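Local structure of NADA (Neisseria meningitidis, 4CJD) at the interface of chains A and B. The protein is an adhesin of the meningococcal surface, a trimeric autotransporter that probably binds human epithelial cells and induces bacterial uptake by them. Residues are numbered along the deposited sequence; one frame, centred on the assembly and turned at random. Chains: chain A/B, NADA.

The interface of chains A and B. Residues chain A 78, 81-82, 85; chain B 82, 85-86, 89.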
loop_
_atom_site.group_PDB
_atom_site.type_symbol
_atom_site.label_atom_id
_atom_site.label_comp_id
_atom_site.label_asym_id
_atom_site.label_seq_id
_atom_site.Cartn_x
_atom_site.Cartn_y
_atom_site.Cartn_z
ATOM N N LEU A 78 -4.752 6.834 -4.750
ATOM C CA LEU A 78 -4.361 5.777 -3.862
ATOM C C LEU A 78 -3.518 4.751 -4.627
ATOM O O LEU A 78 -2.559 4.233 -4.089
ATOM C CB LEU A 78 -5.592 5.108 -3.252
ATOM C CG LEU A 78 -5.267 4.167 -2.077
ATOM C CD1 LEU A 78 -4.489 4.855 -0.894
ATOM C CD2 LEU A 78 -6.550 3.490 -1.594
ATOM N N THR A 81 0.004 6.026 -4.680
ATOM C CA THR A 81 0.748 5.834 -3.428
ATOM C C THR A 81 1.184 4.393 -3.249
ATOM O O THR A 81 2.340 4.115 -2.892
ATOM C CB THR A 81 -0.087 6.245 -2.201
ATOM O OG1 THR A 81 -0.555 7.583 -2.397
ATOM C CG2 THR A 81 0.756 6.188 -0.920
ATOM N N VAL A 82 0.258 3.476 -3.498
ATOM C CA VAL A 82 0.585 2.059 -3.433
ATOM C C VAL A 82 1.725 1.776 -4.419
ATOM O O VAL A 82 2.708 1.125 -4.055
ATOM C CB VAL A 82 -0.675 1.151 -3.736
ATOM C CG1 VAL A 82 -0.271 -0.316 -3.831
ATOM C CG2 VAL A 82 -1.752 1.342 -2.653
ATOM N N ASN A 85 4.894 2.862 -2.864
ATOM C CA ASN A 85 5.277 2.003 -1.754
ATOM C C ASN A 85 5.884 0.711 -2.252
ATOM O O ASN A 85 6.853 0.222 -1.652
ATOM C CB ASN A 85 4.086 1.726 -0.818
ATOM C CG ASN A 85 3.762 2.931 0.077
ATOM O OD1 ASN A 85 4.450 3.947 0.005
ATOM N ND2 ASN A 85 2.728 2.829 0.903
ATOM N N VAL B 82 -2.810 1.596 3.734
ATOM C CA VAL B 82 -1.744 2.176 2.931
ATOM C C VAL B 82 -1.005 3.217 3.781
ATOM O O VAL B 82 0.228 3.208 3.833
ATOM C CB VAL B 82 -2.296 2.815 1.593
ATOM C CG1 VAL B 82 -1.191 3.564 0.857
ATOM C CG2 VAL B 82 -2.906 1.729 0.687
ATOM N N ASN B 85 1.299 1.432 6.050
ATOM C CA ASN B 85 2.412 0.831 5.332
ATOM C C ASN B 85 3.453 1.868 4.979
ATOM O O ASN B 85 4.655 1.575 5.059
ATOM C CB ASN B 85 1.932 0.082 4.074
ATOM C CG ASN B 85 1.277 -1.264 4.418
ATOM O OD1 ASN B 85 1.216 -1.632 5.590
ATOM N ND2 ASN B 85 0.788 -1.988 3.419
ATOM N N SER B 86 3.016 3.074 4.620
ATOM C CA SER B 86 3.963 4.155 4.304
ATOM C C SER B 86 4.864 4.474 5.516
ATOM O O SER B 86 6.094 4.634 5.385
ATOM C CB SER B 86 3.209 5.423 3.859
ATOM O OG SER B 86 2.523 5.218 2.621
ATOM N N LEU B 89 7.370 1.817 6.187
ATOM C CA LEU B 89 8.447 1.956 5.207
ATOM C C LEU B 89 9.493 2.979 5.615
ATOM O O LEU B 89 10.689 2.732 5.519
ATOM C CB LEU B 89 7.849 2.339 3.851
ATOM C CG LEU B 89 7.479 1.135 3.006
ATOM C CD1 LEU B 89 6.653 1.539 1.809
ATOM C CD2 LEU B 89 8.767 0.412 2.579
#
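A:Val82 and B:Val82 meet in the trimeric coiled coil built from helix 64-113 of each chain, the part of the head domain that continues towards the stalk. The same residue of both copies takes part, as expected of a core layer in a homotrimer: A:Val82 CG2 lies 3.6 Å from B:Val82 CG2, the two side chains crossing at about a right angle. In both copies CG1 is anti to the backbone N (chi1 173°), which leaves CG2, beside that N, as the methyl that touches. The other branch of B:Val82 turns to the flank of chain A's helix, where its CG1 packs 3.7 Å from A:Thr81 CG2. A:Leu78, one turn earlier, closes over the same valine, with CD1 3.8 Å from B:Val82 CG2.

One turn further on the contact becomes polar. The amide nitrogen A:Asn85 ND2 donates to the hydroxyl B:Ser86 OG at 2.9 Å; the bond is nearly straight (164° at H), and the acceptor sits only 4° out of the amide plane, so the N-H points directly at it. This bond should help fix the amide's rotation. B:Ser86 OG also makes a weak bond back to its own helix, 3.3 Å from the carbonyl B:Val82 O. Beyond the serine, B:Leu89 packs against the asparagine side chain, its methyl CD1 3.6 Å from the amide carbon A:Asn85 CG.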